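Local coordinates for kelch domain-containing protein (Colletotrichum graminicola M1.001, PDB 5C86) that probably oxidises alcohols at a copper site, as a fungal member of the AA5 galactose oxidase family built on a kelch beta-propeller, at residues 33-38 with 42-47; 82-87 with 106-111; 301-306 with 352-357. One frame throughout, in Å; residues are numbered along the deposited sequence. Where two conformers were deposited one is given.

Contact 1 of 3, residues 33-38 with 42-47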
# COMPACT_ATOMS: atom_id res chain seq x y z
N SER A 33 -7.02 13.90 -9.96
CA SER A 33 -8.45 14.16 -9.89
C SER A 33 -8.87 14.59 -11.31
O SER A 33 -8.06 14.47 -12.26
CB SER A 33 -8.74 15.32 -8.95
OG SER A 33 -8.09 16.46 -9.40
N GLY A 34 -10.03 15.24 -11.36
CA GLY A 34 -10.44 15.94 -12.63
C GLY A 34 -9.68 17.16 -12.98
O GLY A 34 -9.99 17.75 -14.04
N TRP A 35 -8.73 17.55 -12.20
CA TRP A 35 -7.74 18.56 -12.55
C TRP A 35 -6.35 18.08 -12.24
O TRP A 35 -6.13 17.23 -11.36
CB TRP A 35 -7.94 19.85 -11.77
CG TRP A 35 -9.32 20.48 -11.98
CD1 TRP A 35 -9.61 21.53 -12.86
CD2 TRP A 35 -10.54 20.16 -11.31
NE1 TRP A 35 -10.95 21.81 -12.79
CE2 TRP A 35 -11.56 20.99 -11.85
CE3 TRP A 35 -10.92 19.21 -10.35
CZ2 TRP A 35 -12.91 20.90 -11.42
CZ3 TRP A 35 -12.24 19.13 -9.89
CH2 TRP A 35 -13.24 20.01 -10.42
N PRO A 36 -5.33 18.70 -12.82
CA PRO A 36 -3.93 18.36 -12.48
C PRO A 36 -3.44 18.84 -11.11
O PRO A 36 -2.44 18.35 -10.53
CB PRO A 36 -3.12 19.08 -13.60
CG PRO A 36 -4.14 20.09 -14.14
CD PRO A 36 -5.45 19.46 -14.08
N ASN A 37 -4.05 19.94 -10.62
CA ASN A 37 -3.54 20.73 -9.56
C ASN A 37 -4.59 21.15 -8.47
O ASN A 37 -4.26 21.95 -7.61
CB ASN A 37 -2.92 21.99 -10.14
CG ASN A 37 -3.95 22.83 -10.93
OD1 ASN A 37 -5.11 22.46 -11.09
ND2 ASN A 37 -3.47 23.88 -11.50
N ARG A 38 -5.79 20.62 -8.47
CA ARG A 38 -6.71 21.02 -7.41
C ARG A 38 -7.77 19.95 -7.55
O ARG A 38 -7.56 19.09 -8.31
CB ARG A 38 -7.20 22.46 -7.67
CG ARG A 38 -7.81 22.60 -9.06
CD ARG A 38 -7.78 24.07 -9.46
NE ARG A 38 -8.62 24.46 -10.58
CZ ARG A 38 -8.16 24.63 -11.81
NH1 ARG A 38 -6.89 24.35 -12.03
NH2 ARG A 38 -8.96 25.04 -12.82
N ALA A 42 -17.25 17.38 -5.32
CA ALA A 42 -18.06 16.79 -6.37
C ALA A 42 -17.25 16.27 -7.50
O ALA A 42 -17.74 15.39 -8.20
CB ALA A 42 -19.01 17.87 -6.95
N GLY A 43 -16.08 16.82 -7.70
CA GLY A 43 -15.20 16.39 -8.74
C GLY A 43 -15.53 16.98 -10.12
O GLY A 43 -16.46 17.77 -10.30
N ASN A 44 -14.77 16.56 -11.10
CA ASN A 44 -14.88 17.05 -12.48
C ASN A 44 -15.31 15.94 -13.43
O ASN A 44 -15.13 16.12 -14.65
CB ASN A 44 -13.58 17.67 -12.91
CG ASN A 44 -13.73 18.77 -13.98
OD1 ASN A 44 -14.82 19.30 -14.14
ND2 ASN A 44 -12.66 19.13 -14.65
N GLY A 45 -15.91 14.84 -12.93
CA GLY A 45 -16.42 13.71 -13.67
C GLY A 45 -15.39 12.92 -14.51
O GLY A 45 -15.73 12.28 -15.46
N LYS A 46 -14.11 13.04 -14.16
CA LYS A 46 -13.04 12.46 -14.97
C LYS A 46 -11.78 12.49 -14.12
O LYS A 46 -11.75 13.17 -13.10
CB LYS A 46 -12.86 13.28 -16.29
CG LYS A 46 -12.25 14.64 -16.11
CD LYS A 46 -12.54 15.51 -17.38
CE LYS A 46 -11.66 16.74 -17.36
NZ LYS A 46 -11.93 17.64 -18.54
N THR A 47 -10.76 11.77 -14.57
CA THR A 47 -9.44 11.83 -13.92
C THR A 47 -8.29 11.97 -14.87
O THR A 47 -8.26 11.20 -15.88
CB THR A 47 -9.21 10.51 -13.06
OG1 THR A 47 -10.35 10.19 -12.29
CG2 THR A 47 -7.95 10.64 -12.22
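Trp35 and Asn44 stack on each other within the long hairpin loop that joins antiparallel strands 28-31 and 47-52 of a kelch propeller blade. The amide and indole planes are 2° apart, an offset parallel stack, and Asn44 CB stands 3.6 Å from the centroid of the Trp35 six-membered ring, a CH-pi contact. Further out along the same side chain, Asn44 CG comes to 3.4 Å from Trp35 CZ2, and ND2 ends above the rim of the indole near CE2. With CG anti to the backbone N (chi1 -152°), the amide is laid flat on the ring while ND2 remains pointed at the main chain of the other segment. There ND2 donates to Gly34 O at 3.1 Å in an almost straight bond of 177°. The acceptor lies in the plane of the amide, but the donor sits well above the carbonyl plane of Gly34. Stack and bond together fix the rotation of the Asn44 side chain.

Packing is looser on the solvent side. The extended Lys46 chain runs past the loop, with CE no closer than 3.9 Å to Gly34 O.

The tight part is backbone against backbone. Gly34, which has no side chain, brings its CA to 3.1 Å from Lys46 O, and its CA is 4.4 Å from that of Thr47. Asp70 OD2, from the loop after strand 63-66, accepts hydrogen bonds from both Gly34 N and Asn44 N and so ties the two sides of this loop together. At this inner end the side chain of Ser33 is about 9 Å from those of the copper-binding His335 and His423, without metal in this model. To the same buried, tight end belongs the CA-H...O contact of 3.4 Å between Thr47 CA and Ser33 O.

Contact 2 of 3, residues 82-87 with 106-111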
# COMPACT_ATOMS: atom_id res chain seq x y z
N GLY A 82 -4.57 -8.67 -11.26
CA GLY A 82 -3.82 -7.46 -11.38
C GLY A 82 -4.55 -6.23 -11.88
O GLY A 82 -3.89 -5.27 -12.24
N ARG A 83 -5.90 -6.32 -11.95
CA ARG A 83 -6.64 -5.15 -12.32
C ARG A 83 -6.70 -4.22 -11.12
O ARG A 83 -6.82 -4.70 -9.99
CB ARG A 83 -8.07 -5.57 -12.72
CG ARG A 83 -8.04 -6.49 -13.93
CD ARG A 83 -9.44 -6.68 -14.47
NE ARG A 83 -10.34 -7.08 -13.43
CZ ARG A 83 -11.68 -6.97 -13.44
NH1 ARG A 83 -12.33 -6.57 -14.54
NH2 ARG A 83 -12.35 -7.38 -12.40
N ILE A 84 -6.56 -2.93 -11.40
CA ILE A 84 -6.66 -1.88 -10.35
C ILE A 84 -8.10 -1.40 -10.26
O ILE A 84 -8.63 -0.86 -11.23
CB ILE A 84 -5.73 -0.72 -10.64
CG1 ILE A 84 -4.30 -1.16 -10.90
CG2 ILE A 84 -5.84 0.29 -9.49
CD1 ILE A 84 -3.46 -0.14 -11.52
N ILE A 85 -8.72 -1.72 -9.16
CA ILE A 85 -10.11 -1.36 -8.90
C ILE A 85 -10.18 -0.16 -7.98
O ILE A 85 -9.71 -0.23 -6.83
CB ILE A 85 -10.88 -2.54 -8.36
CG1 ILE A 85 -10.94 -3.73 -9.41
CG2 ILE A 85 -12.32 -2.14 -7.96
CD1 ILE A 85 -11.65 -4.99 -8.96
N VAL A 86 -10.75 0.97 -8.45
CA VAL A 86 -10.82 2.20 -7.73
C VAL A 86 -12.28 2.56 -7.46
O VAL A 86 -13.09 2.58 -8.39
CB VAL A 86 -10.07 3.28 -8.50
CG1 VAL A 86 -10.11 4.61 -7.84
CG2 VAL A 86 -8.61 2.92 -8.76
N THR A 87 -12.60 2.87 -6.23
CA THR A 87 -13.97 3.05 -5.77
C THR A 87 -14.16 4.43 -5.22
O THR A 87 -13.42 4.91 -4.37
CB THR A 87 -14.35 2.05 -4.71
OG1 THR A 87 -13.29 1.86 -3.70
CG2 THR A 87 -14.63 0.73 -5.31
N SER A 106 -4.66 2.66 -21.68
CA SER A 106 -5.99 2.43 -22.14
C SER A 106 -7.06 3.02 -21.17
O SER A 106 -6.73 3.38 -20.02
CB SER A 106 -6.17 0.93 -22.40
OG SER A 106 -6.32 0.10 -21.24
N PRO A 107 -8.34 3.08 -21.59
CA PRO A 107 -9.34 3.74 -20.74
C PRO A 107 -9.67 2.93 -19.49
O PRO A 107 -9.80 1.71 -19.55
CB PRO A 107 -10.57 3.87 -21.66
CG PRO A 107 -9.96 3.87 -23.08
CD PRO A 107 -8.84 2.89 -22.99
N TRP A 108 -9.88 3.63 -18.39
CA TRP A 108 -10.50 2.99 -17.23
C TRP A 108 -11.90 2.67 -17.64
O TRP A 108 -12.58 3.49 -18.32
CB TRP A 108 -10.52 3.95 -16.05
CG TRP A 108 -9.13 4.21 -15.46
CD1 TRP A 108 -8.12 4.93 -15.94
CD2 TRP A 108 -8.66 3.64 -14.20
NE1 TRP A 108 -7.01 4.88 -15.08
CE2 TRP A 108 -7.36 4.09 -14.02
CE3 TRP A 108 -9.23 2.82 -13.26
CZ2 TRP A 108 -6.59 3.72 -12.90
CZ3 TRP A 108 -8.52 2.49 -12.18
CH2 TRP A 108 -7.22 2.93 -12.01
N THR A 109 -12.41 1.56 -17.23
CA THR A 109 -13.81 1.23 -17.57
C THR A 109 -14.69 1.06 -16.35
O THR A 109 -14.22 0.77 -15.25
CB THR A 109 -13.79 -0.02 -18.45
OG1 THR A 109 -13.35 -1.18 -17.68
CG2 THR A 109 -12.93 0.21 -19.68
N PRO A 110 -16.02 1.13 -16.48
CA PRO A 110 -16.86 1.05 -15.34
C PRO A 110 -17.17 -0.32 -14.89
O PRO A 110 -17.30 -1.25 -15.67
CB PRO A 110 -18.19 1.74 -15.82
CG PRO A 110 -18.17 1.48 -17.25
CD PRO A 110 -16.74 1.64 -17.66
N LEU A 111 -17.29 -0.46 -13.60
CA LEU A 111 -17.89 -1.56 -12.93
C LEU A 111 -19.14 -1.12 -12.25
O LEU A 111 -19.48 0.05 -12.34
CB LEU A 111 -16.87 -2.25 -11.98
CG LEU A 111 -15.62 -2.88 -12.63
CD1 LEU A 111 -14.71 -3.50 -11.56
CD2 LEU A 111 -15.97 -3.97 -13.60
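The six-membered end of Trp108 fits into a hollow between Ile84 and Val86, two strands away in one kelch blade. Strand 95-98 runs between 84-87 and 109-111, so the CA atoms of Ile84 and Trp108 stay 9.3 Å apart and side chains must span the gap. The hollow has two apolar walls. Val86 CG2 is the closer, 3.4 Å from Trp108 CZ3, and the Val86 and Trp108 side chains cross at about a right angle. Ile84 CG2 forms the other wall, 3.9 Å from Trp108 CH2. Ile84 O closes a third side, 3.5 Å from Trp108 CZ3. Val86 CG2 lies beside the backbone N and anti to the carbonyl carbon (chi1 179° for CG1), which directs this methyl to the CZ3-CH2 end, obliquely to the ring.

Trp108 also packs on Leu29, and Val86 on Trp31, both of strand 28-31, so this side of the sheet faces the preceding blade. Ile85 touches Ile131 of the following blade. There the fit is shallower, one branch of Leu111 meeting the extended tip of the isoleucine: Ile85 CD1 and Leu111 CD1 are 4.3 Å apart.

Contact 3 of 3, residues 301-306 with 352-357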
# COMPACT_ATOMS: atom_id res chain seq x y z
N TRP A 301 -2.24 19.28 9.92
CA TRP A 301 -3.13 20.15 9.16
C TRP A 301 -3.07 19.77 7.69
O TRP A 301 -2.00 19.35 7.19
CB TRP A 301 -2.74 21.61 9.27
CG TRP A 301 -2.84 22.21 10.65
CD1 TRP A 301 -1.82 22.68 11.33
CD2 TRP A 301 -4.01 22.35 11.50
NE1 TRP A 301 -2.24 23.19 12.53
CE2 TRP A 301 -3.58 22.92 12.67
CE3 TRP A 301 -5.37 22.04 11.36
CZ2 TRP A 301 -4.48 23.21 13.73
CZ3 TRP A 301 -6.25 22.33 12.42
CH2 TRP A 301 -5.76 22.90 13.57
N LEU A 302 -4.18 19.93 7.02
CA LEU A 302 -4.28 19.55 5.62
C LEU A 302 -3.65 20.62 4.71
O LEU A 302 -3.66 21.81 5.03
CB LEU A 302 -5.72 19.27 5.22
CG LEU A 302 -6.54 18.34 6.12
CD1 LEU A 302 -7.82 17.96 5.47
CD2 LEU A 302 -5.73 17.09 6.43
N PHE A 303 -3.10 20.19 3.60
CA PHE A 303 -2.64 21.11 2.55
C PHE A 303 -1.63 22.11 3.09
O PHE A 303 -1.66 23.35 2.79
CB PHE A 303 -3.85 21.85 1.93
CG PHE A 303 -4.89 20.93 1.42
CD1 PHE A 303 -4.69 20.16 0.27
CD2 PHE A 303 -6.06 20.74 2.09
CE1 PHE A 303 -5.68 19.29 -0.16
CE2 PHE A 303 -7.01 19.85 1.68
CZ PHE A 303 -6.82 19.10 0.57
N SER A 304 -0.72 21.59 3.92
CA SER A 304 0.20 22.36 4.67
C SER A 304 1.58 21.74 4.67
O SER A 304 1.73 20.53 4.97
CB SER A 304 -0.27 22.48 6.12
OG SER A 304 0.59 23.31 6.83
N ASP A 305 2.57 22.57 4.38
CA ASP A 305 3.98 22.23 4.44
C ASP A 305 4.62 22.46 5.81
O ASP A 305 5.85 22.32 5.99
CB ASP A 305 4.81 22.94 3.31
CG ASP A 305 4.61 22.31 1.97
OD1 ASP A 305 4.04 21.22 1.86
OD2 ASP A 305 5.05 22.90 0.98
N THR A 306 3.81 22.74 6.81
CA THR A 306 4.32 23.08 8.14
C THR A 306 4.73 21.81 8.92
O THR A 306 4.34 20.67 8.56
CB THR A 306 3.28 23.86 8.93
OG1 THR A 306 2.11 23.06 9.04
CG2 THR A 306 3.00 25.22 8.20
N GLY A 352 -0.02 18.07 -1.46
CA GLY A 352 -0.76 19.28 -1.87
C GLY A 352 -2.02 18.92 -2.61
O GLY A 352 -2.91 18.23 -2.08
N LEU A 353 -2.12 19.42 -3.85
CA LEU A 353 -3.32 19.40 -4.64
C LEU A 353 -4.30 20.41 -4.01
O LEU A 353 -5.32 20.06 -3.45
CB LEU A 353 -4.02 17.99 -4.84
CG LEU A 353 -4.92 17.90 -6.07
CD1 LEU A 353 -4.15 17.85 -7.39
CD2 LEU A 353 -5.88 16.73 -6.03
N CYS A 354 -3.96 21.68 -4.13
CA CYS A 354 -4.73 22.70 -3.42
C CYS A 354 -4.84 24.00 -4.16
O CYS A 354 -4.97 25.05 -3.52
CB CYS A 354 -4.10 22.89 -2.07
SG CYS A 354 -2.30 22.84 -2.04
N GLY A 355 -4.80 23.93 -5.47
CA GLY A 355 -5.22 25.06 -6.37
C GLY A 355 -4.15 25.44 -7.35
O GLY A 355 -3.04 25.08 -7.24
N ALA A 356 -4.49 26.25 -8.35
CA ALA A 356 -3.47 26.81 -9.25
C ALA A 356 -2.46 27.75 -8.53
O ALA A 356 -2.81 28.61 -7.70
CB ALA A 356 -4.18 27.57 -10.42
N ASN A 357 -1.18 27.58 -8.82
CA ASN A 357 -0.12 28.34 -8.16
C ASN A 357 -0.09 28.22 -6.67
O ASN A 357 0.35 29.15 -6.00
CB ASN A 357 -0.18 29.87 -8.49
CG ASN A 357 0.01 30.17 -9.96
OD1 ASN A 357 0.59 29.38 -10.69
ND2 ASN A 357 -0.48 31.36 -10.40
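The carbonyl oxygen of Gly352 accepts a hydrogen bond from His335 ND1 and is bordered by the edge of the Phe303 ring. Phe303 CD1 and CE1 each lie 3.5 Å from Gly352 O, which sits near the plane of the ring, so the aromatic C-H edge faces the carbonyl. His335 is a copper ligand of this protein, although no copper is bound here. Its bond to Gly352 O would restrain the rotation of the imidazole and makes the loop carbonyl a second-shell element of the metal site, consistent with NE2 being turned to the metal.

Phe303 CE1 also lies 3.4 Å from Leu353 O, which approaches the ring obliquely. Cys354 CB adds the apolar part of the contact at 3.6 Å from Phe303 CD1, and Cys354 SG is 5.5 Å from the centroid of the Phe303 ring, an oblique sulfur-aromatic contact. Cys354 was modelled in two conformers, and both of its distances are for the conformer given, so they are tentative. The disulfide to Cys358 has been seen in this protein.

Phe303 has left-handed backbone angles (phi 58°, psi 42°), and its CG lies beside the backbone N, anti to the carbonyl carbon (chi1 -55°); together these send the ring across to the other loop. Beyond it the chain turns, and Ser304 OG and Thr306 OG1 share a hydrogen bond of 2.7 Å.

Phe303 also meets the rings of Trp39, Tyr334 (edge-to-face) and His335. The contact thus joins two loops of neighbouring propeller blades: 301-306 lies between strands 291-294 and 313-316, while the loop holding 352-357 connects strand 346-350 to strand 364-369, in the blade that the N-terminal strand 5-11 completes.

Contact 2 is core, contacts 1 and 3 are partly buried loops. In contact 2, apolar branches and one indole pack on the faces of a blade, against its neighbours. The loops mix ring contacts with polar bonds to carbonyl oxygens: an indole-amide stack and an amide bond in contact 1, a phenyl edge and a histidine bond in contact 3. Contacts 1 and 3 touch, Asn37 O and Gly355 N being 3.0 Å apart, probably a hydrogen bond. Contact 3 comes nearest the copper-binding residues, the Phe303 side chain being about 3 Å from that of His335. Strand 28-31 relates contacts 1 and 2, leading into one and packing on the other. Contacts 2 and 3 have centres about 28 Å apart.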